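Local coordinates for acid phosphatase (Bacillus anthracis, PDB 2I33), which probably removes phosphate from phosphomonoesters at acidic pH as a magnesium-dependent class C acid phosphatase of the HAD superfamily, at residues E68-N73 and A100-S106; I120-R126 and E149-Q154; D184-F188 and F207-I213; E223-Y227 and I241-N245. All coordinates share one frame; numbering follows the deposited sequence.

Interaction 1: E68-N73 and A100-S106; sequences ETVLDN and AEALPGS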
loop_
_atom_site.group_PDB
_atom_site.type_symbol
_atom_site.label_atom_id
_atom_site.label_comp_id
_atom_site.label_asym_id
_atom_site.label_seq_id
_atom_site.Cartn_x
_atom_site.Cartn_y
_atom_site.Cartn_z
ATOM N N GLU A 68 -9.484 2.407 -8.171
ATOM C CA GLU A 68 -8.497 1.995 -7.174
ATOM C C GLU A 68 -8.337 3.004 -6.016
ATOM O O GLU A 68 -7.384 2.914 -5.233
ATOM C CB GLU A 68 -7.181 1.610 -7.808
ATOM C CG GLU A 68 -7.196 0.197 -8.427
ATOM C CD GLU A 68 -8.387 -0.125 -9.300
ATOM O OE1 GLU A 68 -8.411 0.297 -10.476
ATOM O OE2 GLU A 68 -9.279 -0.854 -8.790
ATOM N N THR A 69 -9.309 3.888 -5.876
ATOM C CA THR A 69 -9.394 4.759 -4.736
ATOM C C THR A 69 -10.756 4.619 -4.074
ATOM O O THR A 69 -10.835 4.348 -2.875
ATOM C CB THR A 69 -9.131 6.216 -5.153
ATOM O OG1 THR A 69 -7.795 6.308 -5.659
ATOM C CG2 THR A 69 -9.315 7.107 -3.992
ATOM N N VAL A 70 -11.824 4.751 -4.872
ATOM C CA VAL A 70 -13.209 4.556 -4.443
ATOM C C VAL A 70 -13.766 3.256 -5.037
ATOM O O VAL A 70 -14.422 2.503 -4.350
ATOM C CB VAL A 70 -14.118 5.728 -4.837
ATOM C CG1 VAL A 70 -15.533 5.460 -4.455
ATOM C CG2 VAL A 70 -13.601 7.034 -4.202
ATOM N N LEU A 71 -13.524 3.029 -6.318
ATOM C CA LEU A 71 -14.067 1.855 -7.015
ATOM C C LEU A 71 -12.996 0.829 -7.316
ATOM O O LEU A 71 -11.914 1.145 -7.807
ATOM C CB LEU A 71 -14.723 2.296 -8.338
ATOM C CG LEU A 71 -15.945 3.225 -8.201
ATOM C CD1 LEU A 71 -16.428 3.693 -9.578
ATOM C CD2 LEU A 71 -17.056 2.611 -7.406
ATOM N N ASP A 72 -13.348 -0.420 -7.055
ATOM C CA ASP A 72 -12.462 -1.552 -7.208
ATOM C C ASP A 72 -12.624 -2.187 -8.595
ATOM O O ASP A 72 -13.631 -2.820 -8.881
ATOM C CB ASP A 72 -12.789 -2.563 -6.131
ATOM C CG ASP A 72 -11.861 -3.742 -6.125
ATOM O OD1 ASP A 72 -11.082 -3.931 -7.089
ATOM O OD2 ASP A 72 -11.932 -4.487 -5.126
ATOM N N ASN A 73 -11.611 -2.018 -9.442
ATOM C CA ASN A 73 -11.644 -2.598 -10.795
ATOM C C ASN A 73 -10.821 -3.836 -10.914
ATOM O O ASN A 73 -10.541 -4.326 -12.034
ATOM C CB ASN A 73 -11.160 -1.571 -11.792
ATOM C CG ASN A 73 -11.953 -0.354 -11.719
ATOM O OD1 ASN A 73 -13.112 -0.325 -12.136
ATOM N ND2 ASN A 73 -11.365 0.670 -11.156
ATOM N N ALA A 100 -18.407 -2.178 -10.271
ATOM C CA ALA A 100 -17.244 -2.155 -9.387
ATOM C C ALA A 100 -17.764 -1.929 -7.964
ATOM O O ALA A 100 -18.683 -1.133 -7.739
ATOM C CB ALA A 100 -16.296 -1.039 -9.735
ATOM N N GLU A 101 -17.188 -2.655 -7.030
ATOM C CA GLU A 101 -17.473 -2.444 -5.626
ATOM C C GLU A 101 -16.719 -1.246 -5.062
ATOM O O GLU A 101 -15.619 -0.919 -5.498
ATOM C CB GLU A 101 -17.027 -3.669 -4.843
ATOM C CG GLU A 101 -17.783 -4.909 -5.155
ATOM C CD GLU A 101 -17.396 -6.019 -4.195
ATOM O OE1 GLU A 101 -16.220 -6.448 -4.237
ATOM O OE2 GLU A 101 -18.261 -6.427 -3.384
ATOM N N ALA A 102 -17.286 -0.622 -4.026
ATOM C CA ALA A 102 -16.587 0.425 -3.297
ATOM C C ALA A 102 -15.466 -0.183 -2.476
ATOM O O ALA A 102 -15.600 -1.259 -1.895
ATOM C CB ALA A 102 -17.515 1.182 -2.373
ATOM N N LEU A 103 -14.372 0.544 -2.406
ATOM C CA LEU A 103 -13.206 0.126 -1.675
ATOM C C LEU A 103 -13.400 0.365 -0.179
ATOM O O LEU A 103 -14.199 1.209 0.247
ATOM C CB LEU A 103 -11.970 0.801 -2.245
ATOM C CG LEU A 103 -11.515 0.223 -3.587
ATOM C CD1 LEU A 103 -10.676 1.171 -4.450
ATOM C CD2 LEU A 103 -10.788 -1.076 -3.369
ATOM N N PRO A 104 -12.669 -0.380 0.627
ATOM C CA PRO A 104 -12.889 -0.316 2.082
ATOM C C PRO A 104 -12.779 1.072 2.672
ATOM O O PRO A 104 -11.827 1.780 2.395
ATOM C CB PRO A 104 -11.780 -1.225 2.624
ATOM C CG PRO A 104 -11.582 -2.205 1.487
ATOM C CD PRO A 104 -11.613 -1.348 0.270
ATOM N N GLY A 105 -13.809 1.464 3.433
ATOM C CA GLY A 105 -13.804 2.732 4.149
ATOM C C GLY A 105 -14.287 3.894 3.310
ATOM O O GLY A 105 -14.616 4.964 3.829
ATOM N N SER A 106 -14.343 3.706 1.998
ATOM C CA SER A 106 -14.591 4.864 1.154
ATOM C C SER A 106 -15.985 5.469 1.358
ATOM O O SER A 106 -16.140 6.677 1.547
ATOM C CB SER A 106 -14.381 4.498 -0.308
ATOM O OG SER A 106 -15.260 3.489 -0.753
HETATM O O HOH W 1 -15.279 -4.675 -7.846
HETATM O O HOH W 2 -14.251 -6.302 -5.965
#
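Two backbone bonds join the segments: Leu103 N donates to Val70 O at 2.8 Å, and Asp72 N reaches Glu101 O at the same 2.8 Å. Between them Leu71 faces Ala102 as an antiparallel non-hydrogen-bonded pair. The result is a very short two-stranded sheet, just after the DxDxT sequence, where HAD enzymes usually carry their squiggle and flap.

The tight part is Leu103. With CG beside its own backbone N (chi1 -74°), its branches fork over the turn of 68-73. Leu103 CD1 presses on the peptide between Glu68 and Thr69, 3.4 Å from Thr69 N, while Leu103 CD2 lies 3.7 Å from Asp72 CB, the two side chains crossing at about a right angle. Met33 and Tyr37 of helix 31-54 and Tyr27 of helix 21-29 pack on the same leucine.

The other flank is wet. One water links Asp72 O to Glu101 N; a second donates to Glu101 OE1 at 2.6 Å and only weakly to Asp72 OD2. Asp72 OD1 turns instead to Ser74 OG.

Across the turn, the Glu68 carboxylate takes Asn73 N on the syn lone pair of OE2 (2.7 Å) and Asn73 ND2 on OE1 (3.1 Å). Tyr219 OH also bonds OE1, and Trp94 NE1 bonds Asn73 OD1. Asn73 ND2 additionally bonds Asp67 and Thr69 OG1 bonds Asp65, which is consistent with a second-shell role for this turn, one that helps position Asp65 and Asp67, two residues of the magnesium site.

Interaction 2: I120-R126 and E149-Q154; sequences IYYISNR and EHILLQ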
loop_
_atom_site.group_PDB
_atom_site.type_symbol
_atom_site.label_atom_id
_atom_site.label_comp_id
_atom_site.label_asym_id
_atom_site.label_seq_id
_atom_site.Cartn_x
_atom_site.Cartn_y
_atom_site.Cartn_z
ATOM N N ILE A 120 -17.634 17.081 -2.373
ATOM C CA ILE A 120 -16.781 16.012 -2.872
ATOM C C ILE A 120 -16.652 16.150 -4.372
ATOM O O ILE A 120 -17.652 16.305 -5.079
ATOM C CB ILE A 120 -17.426 14.657 -2.556
ATOM C CG1 ILE A 120 -17.559 14.516 -1.029
ATOM C CG2 ILE A 120 -16.651 13.510 -3.187
ATOM C CD1 ILE A 120 -18.543 13.460 -0.616
ATOM N N TYR A 121 -15.416 16.080 -4.871
ATOM C CA TYR A 121 -15.164 16.011 -6.307
ATOM C C TYR A 121 -14.428 14.755 -6.637
ATOM O O TYR A 121 -13.387 14.471 -6.069
ATOM C CB TYR A 121 -14.413 17.221 -6.801
ATOM C CG TYR A 121 -15.334 18.377 -6.608
ATOM C CD1 TYR A 121 -16.322 18.651 -7.536
ATOM C CD2 TYR A 121 -15.301 19.126 -5.437
ATOM C CE1 TYR A 121 -17.231 19.677 -7.321
ATOM C CE2 TYR A 121 -16.178 20.133 -5.215
ATOM C CZ TYR A 121 -17.142 20.416 -6.150
ATOM O OH TYR A 121 -18.016 21.451 -5.900
ATOM N N TYR A 122 -15.042 13.974 -7.509
ATOM C CA TYR A 122 -14.428 12.755 -8.014
ATOM C C TYR A 122 -13.729 13.128 -9.313
ATOM O O TYR A 122 -14.369 13.263 -10.346
ATOM C CB TYR A 122 -15.466 11.670 -8.285
ATOM C CG TYR A 122 -16.359 11.353 -7.107
ATOM C CD1 TYR A 122 -15.932 10.536 -6.097
ATOM C CD2 TYR A 122 -17.649 11.887 -7.013
ATOM C CE1 TYR A 122 -16.737 10.225 -5.033
ATOM C CE2 TYR A 122 -18.451 11.597 -5.945
ATOM C CZ TYR A 122 -17.995 10.758 -4.958
ATOM O OH TYR A 122 -18.798 10.450 -3.889
ATOM N N ILE A 123 -12.403 13.272 -9.262
ATOM C CA ILE A 123 -11.622 13.626 -10.434
ATOM C C ILE A 123 -10.958 12.338 -10.899
ATOM O O ILE A 123 -10.065 11.841 -10.249
ATOM C CB ILE A 123 -10.598 14.720 -10.106
ATOM C CG1 ILE A 123 -11.336 15.957 -9.582
ATOM C CG2 ILE A 123 -9.777 15.058 -11.356
ATOM C CD1 ILE A 123 -10.434 17.097 -9.141
ATOM N N SER A 124 -11.401 11.845 -12.050
ATOM C CA SER A 124 -11.066 10.512 -12.535
ATOM C C SER A 124 -10.728 10.552 -14.007
ATOM O O SER A 124 -11.314 11.335 -14.748
ATOM C CB SER A 124 -12.280 9.608 -12.336
ATOM O OG SER A 124 -12.181 8.434 -13.108
ATOM N N ASN A 125 -9.772 9.728 -14.442
ATOM C CA ASN A 125 -9.437 9.633 -15.850
ATOM C C ASN A 125 -10.232 8.600 -16.656
ATOM O O ASN A 125 -9.895 8.312 -17.806
ATOM C CB ASN A 125 -7.926 9.500 -16.038
ATOM C CG ASN A 125 -7.199 10.758 -15.616
ATOM O OD1 ASN A 125 -7.834 11.790 -15.442
ATOM N ND2 ASN A 125 -5.879 10.685 -15.463
ATOM N N ARG A 126 -11.349 8.138 -16.091
ATOM C CA ARG A 126 -12.416 7.646 -16.954
ATOM C C ARG A 126 -12.745 8.731 -17.971
ATOM O O ARG A 126 -12.559 9.939 -17.716
ATOM C CB ARG A 126 -13.648 7.295 -16.143
ATOM C CG ARG A 126 -13.472 6.072 -15.289
ATOM C CD ARG A 126 -14.552 5.947 -14.287
ATOM N NE ARG A 126 -14.390 4.673 -13.606
ATOM C CZ ARG A 126 -15.325 3.746 -13.465
ATOM N NH1 ARG A 126 -16.546 3.928 -13.921
ATOM N NH2 ARG A 126 -15.006 2.595 -12.889
ATOM N N GLU A 149 -21.966 17.311 -11.868
ATOM C CA GLU A 149 -21.362 18.487 -11.235
ATOM C C GLU A 149 -20.176 18.116 -10.335
ATOM O O GLU A 149 -19.266 18.931 -10.102
ATOM C CB GLU A 149 -22.429 19.251 -10.431
ATOM C CG GLU A 149 -23.469 20.000 -11.293
ATOM C CD GLU A 149 -24.493 19.098 -11.990
ATOM O OE1 GLU A 149 -24.719 17.954 -11.535
ATOM O OE2 GLU A 149 -25.081 19.548 -13.004
ATOM N N HIS A 150 -20.186 16.881 -9.849
ATOM C CA HIS A 150 -19.155 16.419 -8.914
ATOM C C HIS A 150 -18.228 15.356 -9.458
ATOM O O HIS A 150 -17.189 15.131 -8.881
ATOM C CB HIS A 150 -19.814 15.967 -7.623
ATOM C CG HIS A 150 -20.417 17.104 -6.856
ATOM N ND1 HIS A 150 -19.736 17.785 -5.868
ATOM C CD2 HIS A 150 -21.613 17.727 -6.986
ATOM C CE1 HIS A 150 -20.503 18.753 -5.396
ATOM N NE2 HIS A 150 -21.640 18.754 -6.072
ATOM N N ILE A 151 -18.586 14.755 -10.589
ATOM C CA ILE A 151 -17.758 13.721 -11.220
ATOM C C ILE A 151 -17.082 14.336 -12.435
ATOM O O ILE A 151 -17.746 14.594 -13.441
ATOM C CB ILE A 151 -18.619 12.546 -11.665
ATOM C CG1 ILE A 151 -19.362 11.920 -10.480
ATOM C CG2 ILE A 151 -17.744 11.498 -12.364
ATOM C CD1 ILE A 151 -20.574 11.116 -10.897
ATOM N N LEU A 152 -15.781 14.619 -12.311
ATOM C CA LEU A 152 -15.035 15.389 -13.303
ATOM C C LEU A 152 -14.124 14.431 -14.038
ATOM O O LEU A 152 -13.036 14.100 -13.574
ATOM C CB LEU A 152 -14.244 16.531 -12.647
ATOM C CG LEU A 152 -15.052 17.371 -11.649
ATOM C CD1 LEU A 152 -14.243 18.549 -11.106
ATOM C CD2 LEU A 152 -16.325 17.827 -12.293
ATOM N N LEU A 153 -14.603 13.964 -15.184
ATOM C CA LEU A 153 -13.890 12.952 -15.949
ATOM C C LEU A 153 -12.959 13.598 -16.954
ATOM O O LEU A 153 -12.973 14.832 -17.132
ATOM C CB LEU A 153 -14.880 11.997 -16.621
ATOM C CG LEU A 153 -15.845 11.291 -15.670
ATOM C CD1 LEU A 153 -16.720 10.265 -16.389
ATOM C CD2 LEU A 153 -15.072 10.648 -14.549
ATOM N N GLN A 154 -12.141 12.767 -17.610
ATOM C CA GLN A 154 -11.096 13.274 -18.499
ATOM C C GLN A 154 -11.587 13.485 -19.926
ATOM O O GLN A 154 -12.148 12.588 -20.566
ATOM C CB GLN A 154 -9.875 12.348 -18.485
ATOM C CG GLN A 154 -8.612 12.952 -19.130
ATOM C CD GLN A 154 -7.381 12.102 -18.875
ATOM O OE1 GLN A 154 -7.380 10.902 -19.171
ATOM N NE2 GLN A 154 -6.353 12.690 -18.273
HETATM O O HOH W 3 -9.385 9.273 -20.339
#
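This is the parallel strand pair of a beta-alpha-beta unit in the Rossmann-like HAD core: strand 119-125, helix 131-141, then strand 151-154 at the border of the five-stranded sheet. Tyr122 takes both backbone bonds of its side of the pair, its N donating to His150 O and its O accepting from Leu152 N, each at 2.8 Å. Ser124 N continues to Leu152 O (3.2 Å). Where the chain turns a corner, Gln154 N bonds Arg126 O at 2.9 Å instead of Ser124 O.

Tyr122 and Ile151 share one face, where helix 131-141 covers Ile151. Ile123 and Leu152 lie on the other, against helix 162-171.

At the start of the pair, His150 ND1 donates an N-H bond to Ile120 O at 2.7 Å, nearly in the plane of the imidazole. That fixes the ring beside Tyr121, whose CE1 lies 3.5 Å from His150 ND1. The two rings are nearly parallel, 19° apart, but offset so that little of one lies over the other.

At the other end Ser124 OG, anti to its own N (chi1 163°), accepts from Arg126 N at 3.1 Å. This ST turn lies where the chain bends, and the extended Arg126 side chain runs from there to a salt bridge with Asp67 of the magnesium site. Arg164 holds Asn125 OD1, and the amides of Asn125 and Gln154 stack with planes 14° apart. Beside them one water donates to both Asn125 O and Gln154 OE1, at 2.8 Å from each.

Interaction 3: D184-F188 and F207-I213; sequences DFTGF and FGEKFII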
loop_
_atom_site.group_PDB
_atom_site.type_symbol
_atom_site.label_atom_id
_atom_site.label_comp_id
_atom_site.label_asym_id
_atom_site.label_seq_id
_atom_site.Cartn_x
_atom_site.Cartn_y
_atom_site.Cartn_z
ATOM N N ASP A 184 -2.685 11.714 -8.994
ATOM C CA ASP A 184 -3.925 12.125 -8.317
ATOM C C ASP A 184 -3.699 13.285 -7.345
ATOM O O ASP A 184 -4.655 13.830 -6.788
ATOM C CB ASP A 184 -4.516 10.951 -7.564
ATOM C CG ASP A 184 -4.851 9.779 -8.467
ATOM O OD1 ASP A 184 -5.074 9.983 -9.685
ATOM O OD2 ASP A 184 -4.885 8.645 -7.937
ATOM N N PHE A 185 -2.431 13.597 -7.120
ATOM C CA PHE A 185 -1.999 14.749 -6.338
ATOM C C PHE A 185 -1.271 15.714 -7.229
ATOM O O PHE A 185 -0.805 15.369 -8.308
ATOM C CB PHE A 185 -1.037 14.312 -5.256
ATOM C CG PHE A 185 -1.470 13.074 -4.557
ATOM C CD1 PHE A 185 -2.718 13.020 -3.964
ATOM C CD2 PHE A 185 -0.684 11.958 -4.530
ATOM C CE1 PHE A 185 -3.150 11.897 -3.295
ATOM C CE2 PHE A 185 -1.132 10.819 -3.890
ATOM C CZ PHE A 185 -2.376 10.784 -3.294
ATOM N N THR A 186 -1.074 16.917 -6.722
ATOM C CA THR A 186 -0.371 17.929 -7.479
ATOM C C THR A 186 1.138 17.655 -7.487
ATOM O O THR A 186 1.718 17.313 -6.453
ATOM C CB THR A 186 -0.660 19.287 -6.849
ATOM O OG1 THR A 186 -0.380 19.216 -5.447
ATOM C CG2 THR A 186 -2.122 19.618 -7.017
ATOM N N GLY A 187 1.765 17.825 -8.638
ATOM C CA GLY A 187 3.225 17.839 -8.720
ATOM C C GLY A 187 3.946 16.575 -9.154
ATOM O O GLY A 187 5.170 16.474 -8.974
ATOM N N PHE A 188 3.221 15.626 -9.755
ATOM C CA PHE A 188 3.810 14.347 -10.151
ATOM C C PHE A 188 3.465 13.891 -11.576
ATOM O O PHE A 188 3.407 12.679 -11.853
ATOM C CB PHE A 188 3.343 13.269 -9.173
ATOM C CG PHE A 188 3.692 13.553 -7.751
ATOM C CD1 PHE A 188 4.929 13.178 -7.228
ATOM C CD2 PHE A 188 2.773 14.176 -6.915
ATOM C CE1 PHE A 188 5.226 13.429 -5.869
ATOM C CE2 PHE A 188 3.081 14.449 -5.598
ATOM C CZ PHE A 188 4.311 14.080 -5.078
ATOM N N PHE A 207 2.257 13.386 2.730
ATOM C CA PHE A 207 1.553 12.135 2.661
ATOM C C PHE A 207 1.001 11.778 4.001
ATOM O O PHE A 207 1.703 11.799 4.991
ATOM C CB PHE A 207 2.426 11.040 2.057
ATOM C CG PHE A 207 2.800 11.344 0.650
ATOM C CD1 PHE A 207 1.873 11.202 -0.378
ATOM C CD2 PHE A 207 4.058 11.822 0.355
ATOM C CE1 PHE A 207 2.228 11.548 -1.671
ATOM C CE2 PHE A 207 4.406 12.136 -0.934
ATOM C CZ PHE A 207 3.481 11.979 -1.933
ATOM N N GLY A 208 -0.299 11.532 4.014
ATOM C CA GLY A 208 -1.019 11.393 5.253
ATOM C C GLY A 208 -1.467 12.701 5.849
ATOM O O GLY A 208 -2.077 12.697 6.894
ATOM N N GLU A 209 -1.185 13.817 5.175
ATOM C CA GLU A 209 -1.561 15.121 5.685
ATOM C C GLU A 209 -2.542 15.766 4.720
ATOM O O GLU A 209 -3.701 16.018 5.065
ATOM C CB GLU A 209 -0.311 15.977 5.912
ATOM C CG GLU A 209 -0.581 17.424 6.272
ATOM C CD GLU A 209 -1.245 17.612 7.612
ATOM O OE1 GLU A 209 -0.977 16.813 8.534
ATOM O OE2 GLU A 209 -2.006 18.606 7.747
ATOM N N LYS A 210 -2.081 16.015 3.508
ATOM C CA LYS A 210 -2.916 16.591 2.439
ATOM C C LYS A 210 -3.174 15.574 1.326
ATOM O O LYS A 210 -4.200 15.641 0.674
ATOM C CB LYS A 210 -2.266 17.850 1.847
ATOM C CG LYS A 210 -3.201 18.638 0.963
ATOM N N PHE A 211 -2.223 14.664 1.112
ATOM C CA PHE A 211 -2.295 13.660 0.083
ATOM C C PHE A 211 -2.465 12.345 0.783
ATOM O O PHE A 211 -1.568 11.944 1.503
ATOM C CB PHE A 211 -0.992 13.575 -0.705
ATOM C CG PHE A 211 -0.626 14.824 -1.426
ATOM C CD1 PHE A 211 -1.562 15.796 -1.732
ATOM C CD2 PHE A 211 0.694 15.048 -1.789
ATOM C CE1 PHE A 211 -1.178 16.948 -2.402
ATOM C CE2 PHE A 211 1.057 16.153 -2.461
ATOM C CZ PHE A 211 0.135 17.119 -2.755
ATOM N N ILE A 212 -3.602 11.707 0.561
ATOM C CA ILE A 212 -3.902 10.436 1.155
ATOM C C ILE A 212 -3.755 9.416 0.050
ATOM O O ILE A 212 -4.496 9.423 -0.937
ATOM C CB ILE A 212 -5.306 10.393 1.761
ATOM C CG1 ILE A 212 -5.512 11.612 2.668
ATOM C CG2 ILE A 212 -5.501 9.055 2.476
ATOM C CD1 ILE A 212 -4.575 11.691 3.852
ATOM N N ILE A 213 -2.774 8.550 0.218
ATOM C CA ILE A 213 -2.421 7.584 -0.822
ATOM C C ILE A 213 -2.883 6.188 -0.474
ATOM O O ILE A 213 -2.888 5.816 0.698
ATOM C CB ILE A 213 -0.905 7.623 -1.123
ATOM C CG1 ILE A 213 -0.562 6.710 -2.308
ATOM C CG2 ILE A 213 -0.084 7.378 0.128
ATOM C CD1 ILE A 213 0.585 7.151 -3.062
#
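Phe211 O accepts the backbone N-H of Gly208 at 2.8 Å, closing the turn that brings Phe207 and Phe211 onto the same loop residues, Phe185 and Phe188. From there on the contact is almost wholly aromatic. Phe185 and Phe211 run antiparallel alongside one another with their planes 16° apart. The ring centres are offset; instead each residue lays its CB over the centre of the other's face, 3.7 Å from Phe185 CB to the Phe211 centroid and likewise 3.7 Å from Phe211 CB to the Phe185 centroid, a reciprocal pair of CH-pi contacts. At the rim of the Phe185 ring, Ile212 O lies in the ring plane, 3.4 Å from CZ.

Phe207 presents its edge to both loop rings, its CZ meeting Phe188 CZ at 3.9 Å. Phe188 in turn has Phe211 CE2 at its own edge, and Thr186 OG1 comes within 3.5 Å of Phe211 CZ.

Phe177 of strand 172-179 and Val200 of helix 193-202 extend the apolar packing, and Ala35 of the second subunit rests on Phe207. With dispersion and CH-pi contacts doing the work across it, the contact suggests that shape fit rather than polar bonding holds this loop against strand 211-213.

Interaction 4: E223-Y227 and I241-N245; sequences EGALY and IRHDN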
loop_
_atom_site.group_PDB
_atom_site.type_symbol
_atom_site.label_atom_id
_atom_site.label_comp_id
_atom_site.label_asym_id
_atom_site.label_seq_id
_atom_site.Cartn_x
_atom_site.Cartn_y
_atom_site.Cartn_z
ATOM N N GLU A 223 4.172 2.286 -13.550
ATOM C CA GLU A 223 4.490 1.439 -14.670
ATOM C C GLU A 223 4.693 2.264 -15.934
ATOM O O GLU A 223 5.647 2.068 -16.648
ATOM C CB GLU A 223 3.401 0.399 -14.932
ATOM C CG GLU A 223 3.743 -0.510 -16.116
ATOM C CD GLU A 223 2.637 -1.470 -16.522
ATOM O OE1 GLU A 223 1.539 -1.384 -15.956
ATOM O OE2 GLU A 223 2.902 -2.292 -17.431
ATOM N N GLY A 224 3.765 3.178 -16.190
ATOM C CA GLY A 224 3.868 4.055 -17.349
ATOM C C GLY A 224 5.216 4.761 -17.378
ATOM O O GLY A 224 5.850 4.863 -18.441
ATOM N N ALA A 225 5.671 5.211 -16.204
ATOM C CA ALA A 225 6.966 5.899 -16.103
ATOM C C ALA A 225 8.115 5.043 -16.613
ATOM O O ALA A 225 9.042 5.569 -17.200
ATOM C CB ALA A 225 7.259 6.365 -14.688
ATOM N N LEU A 226 8.062 3.735 -16.378
ATOM C CA LEU A 226 9.100 2.833 -16.881
ATOM C C LEU A 226 9.148 2.777 -18.405
ATOM O O LEU A 226 10.191 2.501 -18.978
ATOM C CB LEU A 226 8.896 1.423 -16.334
ATOM C CG LEU A 226 9.048 1.328 -14.818
ATOM C CD1 LEU A 226 8.459 0.028 -14.393
ATOM C CD2 LEU A 226 10.490 1.431 -14.386
ATOM N N TYR A 227 8.002 3.019 -19.034
ATOM C CA TYR A 227 7.885 2.977 -20.481
ATOM C C TYR A 227 8.000 4.359 -21.077
ATOM O O TYR A 227 7.677 4.538 -22.247
ATOM C CB TYR A 227 6.530 2.389 -20.914
ATOM C CG TYR A 227 6.183 1.074 -20.289
ATOM C CD1 TYR A 227 7.165 0.142 -19.980
ATOM C CD2 TYR A 227 4.866 0.726 -20.081
ATOM C CE1 TYR A 227 6.834 -1.076 -19.404
ATOM C CE2 TYR A 227 4.524 -0.473 -19.508
ATOM C CZ TYR A 227 5.506 -1.370 -19.167
ATOM O OH TYR A 227 5.154 -2.555 -18.575
ATOM N N ILE A 241 12.092 -4.067 -20.196
ATOM C CA ILE A 241 12.101 -2.901 -19.327
ATOM C C ILE A 241 11.768 -3.315 -17.922
ATOM O O ILE A 241 12.401 -2.871 -16.973
ATOM C CB ILE A 241 11.101 -1.834 -19.796
ATOM C CG1 ILE A 241 11.580 -1.217 -21.124
ATOM C CG2 ILE A 241 10.926 -0.754 -18.757
ATOM C CD1 ILE A 241 10.557 -0.328 -21.778
ATOM N N ARG A 242 10.735 -4.137 -17.791
ATOM C CA ARG A 242 10.321 -4.574 -16.463
ATOM C C ARG A 242 11.488 -5.279 -15.785
ATOM O O ARG A 242 11.829 -4.965 -14.664
ATOM C CB ARG A 242 9.115 -5.498 -16.555
ATOM C CG ARG A 242 7.854 -4.803 -16.982
ATOM C CD ARG A 242 6.748 -5.823 -17.205
ATOM N NE ARG A 242 5.453 -5.182 -17.409
ATOM C CZ ARG A 242 4.288 -5.828 -17.351
ATOM N NH1 ARG A 242 4.241 -7.134 -17.103
ATOM N NH2 ARG A 242 3.160 -5.165 -17.555
ATOM N N HIS A 243 12.117 -6.212 -16.489
ATOM C CA HIS A 243 13.262 -6.920 -15.910
ATOM C C HIS A 243 14.454 -6.013 -15.604
ATOM O O HIS A 243 15.096 -6.131 -14.555
ATOM C CB HIS A 243 13.696 -8.052 -16.825
ATOM C CG HIS A 243 12.821 -9.256 -16.728
ATOM N ND1 HIS A 243 11.637 -9.371 -17.419
ATOM C CD2 HIS A 243 12.951 -10.393 -16.005
ATOM C CE1 HIS A 243 11.086 -10.541 -17.148
ATOM N NE2 HIS A 243 11.865 -11.180 -16.294
ATOM N N ASP A 244 14.750 -5.111 -16.528
ATOM C CA ASP A 244 15.891 -4.209 -16.390
ATOM C C ASP A 244 15.756 -3.214 -15.248
ATOM O O ASP A 244 16.758 -2.649 -14.798
ATOM C CB ASP A 244 16.104 -3.435 -17.684
ATOM C CG ASP A 244 16.699 -4.290 -18.786
ATOM O OD1 ASP A 244 17.052 -5.468 -18.541
ATOM O OD2 ASP A 244 16.813 -3.776 -19.911
ATOM N N ASN A 245 14.532 -2.990 -14.788
ATOM C CA ASN A 245 14.314 -2.041 -13.706
ATOM C C ASN A 245 14.186 -2.678 -12.341
ATOM O O ASN A 245 14.025 -1.977 -11.340
ATOM C CB ASN A 245 13.131 -1.126 -14.017
ATOM C CG ASN A 245 13.535 -0.001 -14.938
ATOM O OD1 ASN A 245 13.950 1.073 -14.480
ATOM N ND2 ASN A 245 13.493 -0.260 -16.244
#
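The Tyr227 ring and the Arg242 guanidinium lie nearly in one plane, 15° apart, with their edges facing: Arg242 NE donates to Tyr227 OH at 2.9 Å. The Glu223 carboxylate is turned 58° from the guanidinium, and Arg242 NH2 comes to its OE2 at 2.9 Å from above the carboxylate plane, making a salt bridge. Tyr227 OH donates to the same OE2, on the anti lone pair, at 2.5 Å. A fully extended Glu223 chain (chi1 -180°) carries the buried carboxylate out to this triangle, where OE2 accepts from two donors, probably favouring the charged form. The remaining arm of the arginine, NH1, bonds Gln19.

Nearer the backbones of the two helices, Ile241 CG2 sits 3.3 Å from Leu226 O and its CD1 touches the Tyr227 ring at CD1. Leu226 and Asn245 pass alongside each other, pointing opposite ways, Leu226 CD2 lying 3.4 Å from Asn245 CG. The amide is held there because Asn245 ND2 bonds Ile241 O at 2.9 Å.

So the ends of helices 221-226 and 235-244 are tied together; Val193 of helix 193-202 packs on Leu226, while Met22 and Leu25 of helix 21-29 of the second subunit cover Glu223, Arg242 and Leu226.

How the interactions relate
Interactions 1 and 2 touch near the magnesium site: their centres are 15 Å apart, and Asn73 OD1 packs 3.6 Å from Arg126 NH2, both residues also bonding Asp67. The magnesium, on Asp65, Asp67 and Asp180, lies about 4 Å from the side chain of Thr69, about 7 Å from that of Ser124 and about 9 Å from that of Phe185. Interactions 2 and 3 sit at the two outer strands of the same parallel sheet, centres 17 Å apart. Interaction 4 is remote, 26 Å from interaction 1 and 29 Å from interaction 2 between centres, with the Glu223 side chain about 12 Å from the magnesium. It follows interaction 3 along the chain, and both touch the second subunit.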